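Local coordinates for Alr3699 protein (PDB 4XSO) that is of unknown function but has the two-domain architecture of a GT-B-type glycosyltransferase, at residues F11-G16 with Y101-K106; R35-L40 with P56-T61; L122-H127 with S152-N157. One frame throughout, in Å; residues are numbered along the deposited sequence.

Contact 1: residues F11-G16 with Y101-K106; sequences FLDQSG and YANTQK
Q14 and T104 meet through their first torsions: CG of Q14 (chi1 77°) and OG1 of T104 each stand between their own backbone N and carbonyl carbon. They lie where the central parallel strands 9-13 and 99-102 of a Rossmann-like GT-B domain run out into loops. T104 is the N-cap residue of helix 105-118, and T104 OG1 accepts from Q14 N at 3.0 Å while donating to Q14 OE1. Q14 OE1 also accepts from K106 N, at 3.0 Å, so this side chain occupies a backbone N-H of the helix's first turn; the two donors reach OE1 from opposite faces of its plane. Further back, backbone bonds L12 N to Y101 O and N103 N to L12 O join the strands. F11 turns its ring edge to the face of Y101, planes 62° apart and centroids 4.9 Å apart, with CE1 over the rim of the tyrosine ring. The hydroxyl of Y101 bonds to H125, and OD1 of N103 to NE2 of H127. D13 OD1 accepts from S15 N in an Asx turn, while D13 OD2 lies 3.1 Å from N103 ND2, in the amide plane and joined by a nearly straight hydrogen bond of 174°.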
ATOM      1  N   PHE A  11      -0.206  13.889 -11.014  1.00 25.96           N
ATOM      2  CA  PHE A  11      -0.830  12.991 -11.987  1.00 28.35           C
ATOM      3  C   PHE A  11      -0.008  11.754 -11.884  1.00 34.41           C
ATOM      4  O   PHE A  11       1.229  11.853 -11.752  1.00 30.42           O
ATOM      5  CB  PHE A  11      -0.768  13.513 -13.435  1.00 27.98           C
ATOM      6  CG  PHE A  11      -1.595  14.747 -13.709  1.00 26.35           C
ATOM      7  CD1 PHE A  11      -2.960  14.647 -13.997  1.00 28.53           C
ATOM      8  CD2 PHE A  11      -1.007  16.014 -13.700  1.00 26.82           C
ATOM      9  CE1 PHE A  11      -3.719  15.762 -14.252  1.00 28.14           C
ATOM     10  CE2 PHE A  11      -1.760  17.119 -14.094  1.00 26.66           C
ATOM     11  CZ  PHE A  11      -3.109  17.017 -14.310  1.00 28.69           C
ATOM     12  N   LEU A  12      -0.685  10.611 -11.943  1.00 31.35           N
ATOM     13  CA  LEU A  12      -0.035   9.334 -11.925  1.00 32.86           C
ATOM     14  C   LEU A  12      -0.488   8.453 -13.052  1.00 33.02           C
ATOM     15  O   LEU A  12      -1.682   8.350 -13.386  1.00 33.28           O
ATOM     16  CB  LEU A  12      -0.354   8.596 -10.599  1.00 31.96           C
ATOM     17  CG  LEU A  12       0.196   9.145  -9.319  1.00 33.78           C
ATOM     18  CD1 LEU A  12      -0.349   8.309  -8.134  1.00 37.47           C
ATOM     19  CD2 LEU A  12       1.722   9.081  -9.387  1.00 35.64           C
ATOM     20  N   ASP A  13       0.460   7.761 -13.663  1.00 31.62           N
ATOM     21  CA  ASP A  13       0.108   6.944 -14.807  1.00 31.61           C
ATOM     22  C   ASP A  13       1.076   5.755 -14.917  1.00 37.20           C
ATOM     23  O   ASP A  13       2.276   5.920 -14.860  1.00 32.71           O
ATOM     24  CB  ASP A  13       0.064   7.800 -16.071  1.00 33.68           C
ATOM     25  CG  ASP A  13      -0.498   7.053 -17.287  1.00 35.78           C
ATOM     26  OD1 ASP A  13       0.066   5.985 -17.668  1.00 44.10           O
ATOM     27  OD2 ASP A  13      -1.460   7.567 -17.936  1.00 39.84           O
ATOM     28  N   GLN A  14       0.543   4.541 -15.084  1.00 36.51           N
ATOM     29  CA  GLN A  14       1.395   3.357 -14.906  1.00 38.01           C
ATOM     30  C   GLN A  14       2.347   3.132 -16.079  1.00 34.24           C
ATOM     31  O   GLN A  14       3.370   2.471 -15.929  1.00 43.19           O
ATOM     32  CB  GLN A  14       0.562   2.076 -14.704  1.00 34.92           C
ATOM     33  CG  GLN A  14      -0.018   1.543 -16.004  1.00 36.81           C
ATOM     34  CD  GLN A  14      -1.249   0.636 -15.745  1.00 45.14           C
ATOM     35  OE1 GLN A  14      -2.094   0.917 -14.910  1.00 35.99           O
ATOM     36  NE2 GLN A  14      -1.330  -0.448 -16.473  1.00 47.09           N
ATOM     37  N   SER A  15       2.039   3.691 -17.233  1.00 36.64           N
ATOM     38  CA  SER A  15       2.788   3.374 -18.444  1.00 41.32           C
ATOM     39  C   SER A  15       3.879   4.366 -18.897  1.00 42.37           C
ATOM     40  O   SER A  15       3.691   5.585 -18.870  1.00 40.24           O
ATOM     41  CB  SER A  15       1.816   3.173 -19.604  1.00 45.23           C
ATOM     42  OG  SER A  15       2.480   2.561 -20.688  1.00 49.23           O
ATOM     43  N   GLY A  16       4.988   3.787 -19.365  1.00 41.52           N
ATOM     44  CA  GLY A  16       6.016   4.459 -20.167  1.00 47.94           C
ATOM     45  C   GLY A  16       5.700   4.655 -21.657  1.00 45.03           C
ATOM     46  O   GLY A  16       6.465   5.317 -22.355  1.00 47.36           O
ATOM     47  N   TYR A 101      -4.107  12.637  -9.120  1.00 32.06           N
ATOM     48  CA  TYR A 101      -4.996  12.390 -10.265  1.00 32.92           C
ATOM     49  C   TYR A 101      -4.470  11.155 -10.977  1.00 33.03           C
ATOM     50  O   TYR A 101      -3.455  11.203 -11.682  1.00 31.85           O
ATOM     51  CB  TYR A 101      -5.017  13.652 -11.141  1.00 32.01           C
ATOM     52  CG  TYR A 101      -6.006  13.753 -12.238  1.00 30.86           C
ATOM     53  CD1 TYR A 101      -5.947  12.942 -13.348  1.00 32.44           C
ATOM     54  CD2 TYR A 101      -6.916  14.813 -12.249  1.00 36.00           C
ATOM     55  CE1 TYR A 101      -6.799  13.132 -14.432  1.00 33.63           C
ATOM     56  CE2 TYR A 101      -7.796  15.012 -13.318  1.00 33.27           C
ATOM     57  CZ  TYR A 101      -7.741  14.179 -14.399  1.00 32.43           C
ATOM     58  OH  TYR A 101      -8.603  14.384 -15.454  1.00 30.08           O
ATOM     59  N   ALA A 102      -5.110  10.036 -10.675  1.00 29.61           N
ATOM     60  CA  ALA A 102      -4.720   8.706 -11.208  1.00 31.03           C
ATOM     61  C   ALA A 102      -5.412   8.454 -12.531  1.00 29.76           C
ATOM     62  O   ALA A 102      -6.652   8.512 -12.629  1.00 28.68           O
ATOM     63  CB  ALA A 102      -5.079   7.627 -10.212  1.00 30.29           C
ATOM     64  N   ASN A 103      -4.586   8.128 -13.528  1.00 30.51           N
ATOM     65  CA  ASN A 103      -4.994   8.038 -14.902  1.00 31.08           C
ATOM     66  C   ASN A 103      -5.070   6.602 -15.480  1.00 30.61           C
ATOM     67  O   ASN A 103      -5.443   6.416 -16.623  1.00 31.23           O
ATOM     68  CB  ASN A 103      -4.093   8.939 -15.739  1.00 30.96           C
ATOM     69  CG  ASN A 103      -4.766   9.383 -17.039  1.00 31.21           C
ATOM     70  OD1 ASN A 103      -5.800   9.986 -17.004  1.00 31.13           O
ATOM     71  ND2 ASN A 103      -4.135   9.110 -18.184  1.00 34.68           N
ATOM     72  N   THR A 104      -4.729   5.610 -14.670  1.00 33.59           N
ATOM     73  CA  THR A 104      -4.715   4.217 -15.093  1.00 30.72           C
ATOM     74  C   THR A 104      -4.946   3.398 -13.858  1.00 29.99           C
ATOM     75  O   THR A 104      -4.978   3.933 -12.723  1.00 26.86           O
ATOM     76  CB  THR A 104      -3.369   3.757 -15.739  1.00 32.63           C
ATOM     77  OG1 THR A 104      -2.348   3.663 -14.727  1.00 33.52           O
ATOM     78  CG2 THR A 104      -2.947   4.664 -16.859  1.00 34.48           C
ATOM     79  N   GLN A 105      -5.209   2.088 -14.053  1.00 33.24           N
ATOM     80  CA  GLN A 105      -5.568   1.219 -12.915  1.00 32.82           C
ATOM     81  C   GLN A 105      -4.559   1.029 -11.822  1.00 32.63           C
ATOM     82  O   GLN A 105      -4.881   1.105 -10.637  1.00 32.28           O
ATOM     83  CB  GLN A 105      -5.947  -0.193 -13.381  1.00 41.42           C
ATOM     84  CG  GLN A 105      -7.362  -0.332 -13.820  1.00 45.61           C
ATOM     85  CD  GLN A 105      -7.718  -1.777 -14.194  1.00 52.35           C
ATOM     86  OE1 GLN A 105      -8.044  -2.067 -15.359  1.00 58.34           O
ATOM     87  NE2 GLN A 105      -7.634  -2.686 -13.218  1.00 45.39           N
ATOM     88  N   LYS A 106      -3.355   0.672 -12.186  1.00 35.65           N
ATOM     89  CA  LYS A 106      -2.308   0.599 -11.187  1.00 38.56           C
ATOM     90  C   LYS A 106      -2.010   1.943 -10.525  1.00 36.20           C
ATOM     91  O   LYS A 106      -1.539   2.002  -9.360  1.00 34.00           O
ATOM     92  CB  LYS A 106      -1.024   0.118 -11.834  1.00 43.31           C
ATOM     93  CG  LYS A 106      -1.145  -1.199 -12.648  1.00 51.77           C
ATOM     94  CD  LYS A 106       0.207  -1.911 -12.649  1.00 49.37           C
ATOM     95  CE  LYS A 106       0.556  -2.562 -13.965  1.00 57.66           C
ATOM     96  NZ  LYS A 106      -0.078  -3.892 -14.086  1.00 61.52           N
TER

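Contact 2: residues R35-L40 with P56-T61; sequences RALVGL and PVEVFT
L40 and V57 touch on one face of a parallel strand pair, CD1 of the leucine lying 3.8 Å from CG2 of the valine. V57 is turned so that CG2 is anti to its own backbone N, while CG1 takes the position between N and carbonyl carbon (chi1 59°); CG2 also packs against V38 O. On the other face L37 has CG anti to the backbone N (chi1 -178°), and its two methyls part: CD1 lies 3.8 Å from CB of P56, whereas CD2 comes near OE1 of E58, whose chain is extended. F60 CE2 lies 3.6 Å from G39 CA, which sits at the ring's edge, in its plane. CG of E58 lies over one face of the ring, offset toward the rim. Four backbone hydrogen bonds set the register, from V38 N to P56 O at one end to F60 N to L40 O, 2.8 Å, at the other. Strand 57-59 is the outermost strand on this side of the sheet within this chain. Helix 45-52, the crossover of this beta-alpha-beta unit, packs on L40, V57 and V59, helix 85-95 on L37 and F60, and strand 9-13 flanks strand 36-40.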
ATOM      1  N   ARG A  35       2.331  23.754 -12.249  1.00 33.75           N
ATOM      2  CA  ARG A  35       1.975  23.343 -10.901  1.00 33.33           C
ATOM      3  C   ARG A  35       1.550  21.858 -10.888  1.00 33.16           C
ATOM      4  O   ARG A  35       0.597  21.443 -10.181  1.00 35.16           O
ATOM      5  CB  ARG A  35       0.864  24.269 -10.349  1.00 29.89           C
ATOM      6  CG  ARG A  35      -0.449  24.270 -11.154  1.00 34.58           C
ATOM      7  CD  ARG A  35      -1.321  25.454 -10.747  1.00 40.26           C
ATOM      8  NE  ARG A  35      -2.486  25.765 -11.581  1.00 36.32           N
ATOM      9  CZ  ARG A  35      -3.766  25.501 -11.336  1.00 37.51           C
ATOM     10  NH1 ARG A  35      -4.200  24.840 -10.284  1.00 45.55           N
ATOM     11  NH2 ARG A  35      -4.643  25.872 -12.199  1.00 40.99           N
ATOM     12  N   ALA A  36       2.218  21.069 -11.692  1.00 32.73           N
ATOM     13  CA  ALA A  36       1.952  19.642 -11.725  1.00 34.18           C
ATOM     14  C   ALA A  36       3.186  18.835 -11.946  1.00 35.66           C
ATOM     15  O   ALA A  36       4.195  19.393 -12.308  1.00 33.78           O
ATOM     16  CB  ALA A  36       0.904  19.348 -12.772  1.00 36.79           C
ATOM     17  N   LEU A  37       3.092  17.526 -11.654  1.00 30.71           N
ATOM     18  CA  LEU A  37       4.090  16.524 -11.869  1.00 29.45           C
ATOM     19  C   LEU A  37       3.363  15.291 -12.389  1.00 31.12           C
ATOM     20  O   LEU A  37       2.358  14.892 -11.810  1.00 29.67           O
ATOM     21  CB  LEU A  37       4.802  16.190 -10.556  1.00 29.86           C
ATOM     22  CG  LEU A  37       5.938  15.160 -10.637  1.00 31.65           C
ATOM     23  CD1 LEU A  37       6.973  15.513 -11.679  1.00 32.22           C
ATOM     24  CD2 LEU A  37       6.618  15.034  -9.252  1.00 34.00           C
ATOM     25  N   VAL A  38       3.830  14.696 -13.478  1.00 28.66           N
ATOM     26  CA  VAL A  38       3.378  13.360 -13.870  1.00 30.53           C
ATOM     27  C   VAL A  38       4.365  12.258 -13.380  1.00 31.84           C
ATOM     28  O   VAL A  38       5.523  12.190 -13.770  1.00 32.50           O
ATOM     29  CB  VAL A  38       3.177  13.209 -15.395  1.00 33.60           C
ATOM     30  CG1 VAL A  38       2.645  11.797 -15.699  1.00 34.15           C
ATOM     31  CG2 VAL A  38       2.198  14.220 -15.920  1.00 31.91           C
ATOM     32  N   GLY A  39       3.892  11.436 -12.479  1.00 29.43           N
ATOM     33  CA  GLY A  39       4.633  10.297 -11.973  1.00 31.92           C
ATOM     34  C   GLY A  39       4.277   9.088 -12.846  1.00 33.80           C
ATOM     35  O   GLY A  39       3.091   8.699 -12.993  1.00 32.44           O
ATOM     36  N   LEU A  40       5.284   8.542 -13.497  1.00 31.87           N
ATOM     37  CA  LEU A  40       5.121   7.312 -14.224  1.00 35.29           C
ATOM     38  C   LEU A  40       5.687   6.106 -13.443  1.00 31.95           C
ATOM     39  O   LEU A  40       6.628   6.235 -12.693  1.00 34.63           O
ATOM     40  CB  LEU A  40       5.855   7.405 -15.560  1.00 34.78           C
ATOM     41  CG  LEU A  40       5.439   8.505 -16.536  1.00 34.80           C
ATOM     42  CD1 LEU A  40       6.319   8.427 -17.789  1.00 37.05           C
ATOM     43  CD2 LEU A  40       3.968   8.380 -16.881  1.00 31.07           C
ATOM     44  N   PRO A  56       6.460  18.431 -16.254  1.00 36.13           N
ATOM     45  CA  PRO A  56       7.390  17.756 -15.397  1.00 35.65           C
ATOM     46  C   PRO A  56       7.002  16.282 -15.273  1.00 36.00           C
ATOM     47  O   PRO A  56       5.805  15.956 -15.134  1.00 30.47           O
ATOM     48  CB  PRO A  56       7.290  18.485 -14.081  1.00 34.29           C
ATOM     49  CG  PRO A  56       6.719  19.826 -14.409  1.00 39.01           C
ATOM     50  CD  PRO A  56       5.799  19.567 -15.596  1.00 34.73           C
ATOM     51  N   VAL A  57       8.020  15.435 -15.261  1.00 31.48           N
ATOM     52  CA  VAL A  57       7.792  13.975 -15.237  1.00 36.95           C
ATOM     53  C   VAL A  57       8.855  13.344 -14.396  1.00 37.47           C
ATOM     54  O   VAL A  57       9.998  13.806 -14.374  1.00 41.50           O
ATOM     55  CB  VAL A  57       7.646  13.317 -16.638  1.00 36.97           C
ATOM     56  CG1 VAL A  57       8.869  13.545 -17.451  1.00 39.61           C
ATOM     57  CG2 VAL A  57       7.430  11.798 -16.511  1.00 39.76           C
ATOM     58  N   GLU A  58       8.446  12.317 -13.658  1.00 39.74           N
ATOM     59  CA  GLU A  58       9.316  11.522 -12.789  1.00 44.50           C
ATOM     60  C   GLU A  58       8.897  10.063 -12.894  1.00 43.38           C
ATOM     61  O   GLU A  58       7.687   9.723 -13.008  1.00 36.68           O
ATOM     62  CB  GLU A  58       9.183  11.927 -11.312  1.00 48.27           C
ATOM     63  CG  GLU A  58      10.205  11.218 -10.408  1.00 58.78           C
ATOM     64  CD  GLU A  58      10.334  11.845  -9.024  1.00 63.15           C
ATOM     65  OE1 GLU A  58       9.778  12.952  -8.816  1.00 58.71           O
ATOM     66  OE2 GLU A  58      10.987  11.227  -8.145  1.00 61.66           O
ATOM     67  N   VAL A  59       9.893   9.192 -12.883  1.00 40.72           N
ATOM     68  CA  VAL A  59       9.620   7.767 -12.967  1.00 39.73           C
ATOM     69  C   VAL A  59       9.802   7.212 -11.557  1.00 39.37           C
ATOM     70  O   VAL A  59      10.874   7.336 -10.989  1.00 42.91           O
ATOM     71  CB  VAL A  59      10.576   7.077 -13.972  1.00 40.90           C
ATOM     72  CG1 VAL A  59      10.464   5.568 -13.838  1.00 41.92           C
ATOM     73  CG2 VAL A  59      10.256   7.495 -15.404  1.00 39.57           C
ATOM     74  N   PHE A  60       8.769   6.596 -10.990  1.00 38.69           N
ATOM     75  CA  PHE A  60       8.882   5.992  -9.647  1.00 37.09           C
ATOM     76  C   PHE A  60       9.110   4.495  -9.806  1.00 46.51           C
ATOM     77  O   PHE A  60       8.390   3.822 -10.560  1.00 38.86           O
ATOM     78  CB  PHE A  60       7.621   6.237  -8.866  1.00 38.91           C
ATOM     79  CG  PHE A  60       7.423   7.670  -8.502  1.00 40.05           C
ATOM     80  CD1 PHE A  60       8.074   8.213  -7.410  1.00 46.13           C
ATOM     81  CD2 PHE A  60       6.616   8.488  -9.267  1.00 44.58           C
ATOM     82  CE1 PHE A  60       7.898   9.534  -7.059  1.00 51.75           C
ATOM     83  CE2 PHE A  60       6.445   9.802  -8.930  1.00 47.47           C
ATOM     84  CZ  PHE A  60       7.101  10.338  -7.839  1.00 49.63           C
ATOM     85  N   THR A  61      10.134   3.968  -9.141  1.00 48.72           N
ATOM     86  CA  THR A  61      10.437   2.542  -9.297  1.00 51.97           C
ATOM     87  C   THR A  61      10.384   1.931  -7.948  1.00 52.21           C
ATOM     88  O   THR A  61      10.434   2.642  -6.917  1.00 48.12           O
ATOM     89  CB  THR A  61      11.873   2.279  -9.770  1.00 47.85           C
ATOM     90  OG1 THR A  61      12.761   2.750  -8.750  1.00 50.58           O
ATOM     91  CG2 THR A  61      12.168   2.971 -11.070  1.00 49.06           C
TER

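Contact 3: residues L122-H127 with S152-N157; sequences LVYHLH and SLVIAN. With GOL (glycerol), chain C.
Strands 122-126 and 153-156 pair in parallel within the N-terminal sheet, a buried contact joined through helix 137-150 as a beta-alpha-beta crossover. Backbone bonds run along it, among them I155 N to Y124 O at 2.7 Å and L126 N to I155 O. On one face I155 reaches both ways: CD1 packs against CG1 of V123, and CG2 sits over the centre of the H125 imidazole, 3.7 Å from its centroid, in a CH-pi contact only 9° off the ring normal. H127 CE1 lies over the opposite face of that ring, toward the rim; ND1 of H125 is bonded to Y101. On the other face Y124 and L126 pack against V154. At the carboxyl ends of the strands N157 has CG between backbone N and carbonyl carbon (chi1 65°), and ND2 makes a weak bond to H127 O. N157 ND2 also donates to O1 of a glycerol at 2.7 Å, and H127 ND1 to the same O1 at 2.8 Å; N180 is a further partner, and N103 holds H127 NE2. The glycerol probably comes from the crystallisation liquor, but loops just past the carboxyl ends of parallel strands commonly form binding sites in Rossmann-like domains such as those of GT-B proteins.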
ATOM      1  N   LEU A 122      -8.191  12.386  -4.079  1.00 28.82           N
ATOM      2  CA  LEU A 122      -7.862  11.563  -5.200  1.00 28.65           C
ATOM      3  C   LEU A 122      -9.005  11.659  -6.218  1.00 30.71           C
ATOM      4  O   LEU A 122     -10.204  11.567  -5.883  1.00 28.44           O
ATOM      5  CB  LEU A 122      -7.731  10.143  -4.723  1.00 28.40           C
ATOM      6  CG  LEU A 122      -7.652   9.026  -5.755  1.00 33.02           C
ATOM      7  CD1 LEU A 122      -6.303   9.088  -6.424  1.00 31.80           C
ATOM      8  CD2 LEU A 122      -7.921   7.621  -5.131  1.00 32.60           C
ATOM      9  N   VAL A 123      -8.579  11.792  -7.458  1.00 27.41           N
ATOM     10  CA  VAL A 123      -9.406  11.709  -8.641  1.00 26.25           C
ATOM     11  C   VAL A 123      -8.872  10.563  -9.446  1.00 25.38           C
ATOM     12  O   VAL A 123      -7.673  10.411  -9.610  1.00 26.73           O
ATOM     13  CB  VAL A 123      -9.301  12.975  -9.525  1.00 30.16           C
ATOM     14  CG1 VAL A 123     -10.118  12.736 -10.774  1.00 34.21           C
ATOM     15  CG2 VAL A 123      -9.801  14.233  -8.779  1.00 33.06           C
ATOM     16  N   TYR A 124      -9.767   9.725  -9.905  1.00 27.70           N
ATOM     17  CA  TYR A 124      -9.486   8.678 -10.812  1.00 24.96           C
ATOM     18  C   TYR A 124     -10.135   9.035 -12.177  1.00 28.29           C
ATOM     19  O   TYR A 124     -11.321   9.231 -12.249  1.00 28.89           O
ATOM     20  CB  TYR A 124     -10.145   7.401 -10.290  1.00 30.05           C
ATOM     21  CG  TYR A 124     -10.022   6.134 -11.127  1.00 28.19           C
ATOM     22  CD1 TYR A 124      -8.971   5.915 -11.950  1.00 31.78           C
ATOM     23  CD2 TYR A 124     -10.986   5.107 -11.000  1.00 34.60           C
ATOM     24  CE1 TYR A 124      -8.853   4.738 -12.666  1.00 29.62           C
ATOM     25  CE2 TYR A 124     -10.893   3.926 -11.709  1.00 29.09           C
ATOM     26  CZ  TYR A 124      -9.809   3.753 -12.532  1.00 35.21           C
ATOM     27  OH  TYR A 124      -9.635   2.577 -13.222  1.00 39.20           O
ATOM     28  N   HIS A 125      -9.332   9.114 -13.219  1.00 28.79           N
ATOM     29  CA  HIS A 125      -9.826   9.262 -14.592  1.00 28.88           C
ATOM     30  C   HIS A 125      -9.770   7.961 -15.274  1.00 32.55           C
ATOM     31  O   HIS A 125      -8.688   7.418 -15.452  1.00 28.54           O
ATOM     32  CB  HIS A 125      -8.941  10.230 -15.333  1.00 33.53           C
ATOM     33  CG  HIS A 125      -9.555  10.729 -16.577  1.00 32.74           C
ATOM     34  ND1 HIS A 125      -9.386  12.018 -16.993  1.00 34.23           N
ATOM     35  CD2 HIS A 125     -10.355  10.127 -17.492  1.00 38.91           C
ATOM     36  CE1 HIS A 125     -10.029  12.194 -18.132  1.00 41.39           C
ATOM     37  NE2 HIS A 125     -10.618  11.062 -18.462  1.00 36.56           N
ATOM     38  N   LEU A 126     -10.959   7.429 -15.538  1.00 32.20           N
ATOM     39  CA  LEU A 126     -11.167   6.092 -15.993  1.00 32.47           C
ATOM     40  C   LEU A 126     -11.192   6.175 -17.516  1.00 32.64           C
ATOM     41  O   LEU A 126     -12.117   6.778 -18.122  1.00 35.95           O
ATOM     42  CB  LEU A 126     -12.520   5.641 -15.455  1.00 33.36           C
ATOM     43  CG  LEU A 126     -13.044   4.249 -15.860  1.00 34.62           C
ATOM     44  CD1 LEU A 126     -12.136   3.119 -15.396  1.00 35.25           C
ATOM     45  CD2 LEU A 126     -14.434   4.020 -15.310  1.00 31.84           C
ATOM     46  N   HIS A 127     -10.188   5.599 -18.150  1.00 32.16           N
ATOM     47  CA  HIS A 127     -10.117   5.573 -19.577  1.00 35.03           C
ATOM     48  C   HIS A 127     -10.446   4.177 -20.144  1.00 40.10           C
ATOM     49  O   HIS A 127     -10.448   4.019 -21.373  1.00 38.79           O
ATOM     50  CB  HIS A 127      -8.731   5.956 -20.079  1.00 34.29           C
ATOM     51  CG  HIS A 127      -8.303   7.342 -19.722  1.00 30.86           C
ATOM     52  ND1 HIS A 127      -8.674   8.433 -20.458  1.00 33.10           N
ATOM     53  CD2 HIS A 127      -7.512   7.812 -18.731  1.00 32.40           C
ATOM     54  CE1 HIS A 127      -8.157   9.529 -19.941  1.00 31.81           C
ATOM     55  NE2 HIS A 127      -7.423   9.179 -18.904  1.00 33.79           N
ATOM     56  N   SER A 152     -12.522  10.890  -4.555  1.00 31.85           N
ATOM     57  CA  SER A 152     -13.515  11.888  -4.463  1.00 30.92           C
ATOM     58  C   SER A 152     -14.366  11.979  -5.714  1.00 31.92           C
ATOM     59  O   SER A 152     -15.433  12.548  -5.676  1.00 29.42           O
ATOM     60  CB  SER A 152     -12.858  13.271  -4.233  1.00 34.00           C
ATOM     61  OG  SER A 152     -12.328  13.306  -2.945  1.00 32.63           O
ATOM     62  N   LEU A 153     -13.843  11.494  -6.837  1.00 30.23           N
ATOM     63  CA  LEU A 153     -14.460  11.702  -8.112  1.00 29.89           C
ATOM     64  C   LEU A 153     -13.868  10.654  -9.077  1.00 27.86           C
ATOM     65  O   LEU A 153     -12.689  10.375  -9.039  1.00 28.51           O
ATOM     66  CB  LEU A 153     -14.116  13.118  -8.580  1.00 35.65           C
ATOM     67  CG  LEU A 153     -14.336  13.333 -10.058  1.00 40.92           C
ATOM     68  CD1 LEU A 153     -15.831  13.453 -10.313  1.00 41.41           C
ATOM     69  CD2 LEU A 153     -13.581  14.598 -10.480  1.00 46.88           C
ATOM     70  N   VAL A 154     -14.708  10.094  -9.934  1.00 28.63           N
ATOM     71  CA  VAL A 154     -14.267   9.183 -10.979  1.00 26.57           C
ATOM     72  C   VAL A 154     -14.677   9.815 -12.308  1.00 30.27           C
ATOM     73  O   VAL A 154     -15.859   9.953 -12.585  1.00 28.36           O
ATOM     74  CB  VAL A 154     -14.934   7.831 -10.821  1.00 27.34           C
ATOM     75  CG1 VAL A 154     -14.679   6.951 -12.028  1.00 29.13           C
ATOM     76  CG2 VAL A 154     -14.405   7.167  -9.547  1.00 26.54           C
ATOM     77  N   ILE A 155     -13.700  10.252 -13.100  1.00 28.19           N
ATOM     78  CA  ILE A 155     -13.977  10.872 -14.391  1.00 27.68           C
ATOM     79  C   ILE A 155     -13.968   9.788 -15.404  1.00 28.38           C
ATOM     80  O   ILE A 155     -13.002   9.036 -15.509  1.00 30.43           O
ATOM     81  CB  ILE A 155     -12.919  11.944 -14.747  1.00 30.30           C
ATOM     82  CG1 ILE A 155     -13.005  13.091 -13.742  1.00 33.76           C
ATOM     83  CG2 ILE A 155     -13.184  12.502 -16.128  1.00 28.30           C
ATOM     84  CD1 ILE A 155     -11.919  14.136 -13.946  1.00 35.42           C
ATOM     85  N   ALA A 156     -15.070   9.621 -16.113  1.00 30.24           N
ATOM     86  CA  ALA A 156     -15.151   8.569 -17.144  1.00 29.34           C
ATOM     87  C   ALA A 156     -15.135   9.186 -18.550  1.00 27.39           C
ATOM     88  O   ALA A 156     -15.725  10.229 -18.753  1.00 31.58           O
ATOM     89  CB  ALA A 156     -16.391   7.722 -16.938  1.00 31.88           C
ATOM     90  N   ASN A 157     -14.392   8.584 -19.476  1.00 26.68           N
ATOM     91  CA  ASN A 157     -14.193   9.140 -20.812  1.00 29.48           C
ATOM     92  C   ASN A 157     -15.366   8.891 -21.727  1.00 29.81           C
ATOM     93  O   ASN A 157     -15.489   9.457 -22.833  1.00 29.14           O
ATOM     94  CB  ASN A 157     -12.861   8.680 -21.381  1.00 29.15           C
ATOM     95  CG  ASN A 157     -12.804   7.150 -21.626  1.00 31.64           C
ATOM     96  OD1 ASN A 157     -13.715   6.393 -21.231  1.00 28.83           O
ATOM     97  ND2 ASN A 157     -11.737   6.715 -22.312  1.00 32.66           N
TER
HETATM   98  C1  GOL C 401      -8.556   7.580 -23.656  1.00 43.14           C
HETATM   99  O1  GOL C 401      -9.642   8.298 -23.085  1.00 39.43           O
HETATM  100  C2  GOL C 401      -9.194   6.832 -24.812  1.00 50.04           C
HETATM  101  O2  GOL C 401      -8.974   7.639 -25.959  1.00 51.40           O
HETATM  102  C3  GOL C 401      -8.612   5.445 -24.952  1.00 54.81           C
HETATM  103  O3  GOL C 401      -7.841   5.362 -26.143  1.00 59.32           O
HETATM  104  O   HOH W   1     -10.279  11.480  -2.297  1.00 31.38           O

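All three contacts belong to one seven-stranded parallel sheet, and contact 1 lies between the other two. Its centre is about 10 Å from that of contact 2 and about 11 Å from that of contact 3, whereas the centres of contacts 2 and 3 are about 18 Å apart, their nearest atoms about 11 Å. Toward contact 2, strand 9-13 adjoins strand 36-40, with F11 N 2.9 Å from L37 O. Toward contact 3, A102 N lies 2.8 Å from V123 O, and N103 OD1, 2.6 Å from H127 NE2, ties contact 1 to the glycerol end of contact 3. Along the chain, contact 2 is nested inside the loop that contact 1 closes, and contact 3 follows.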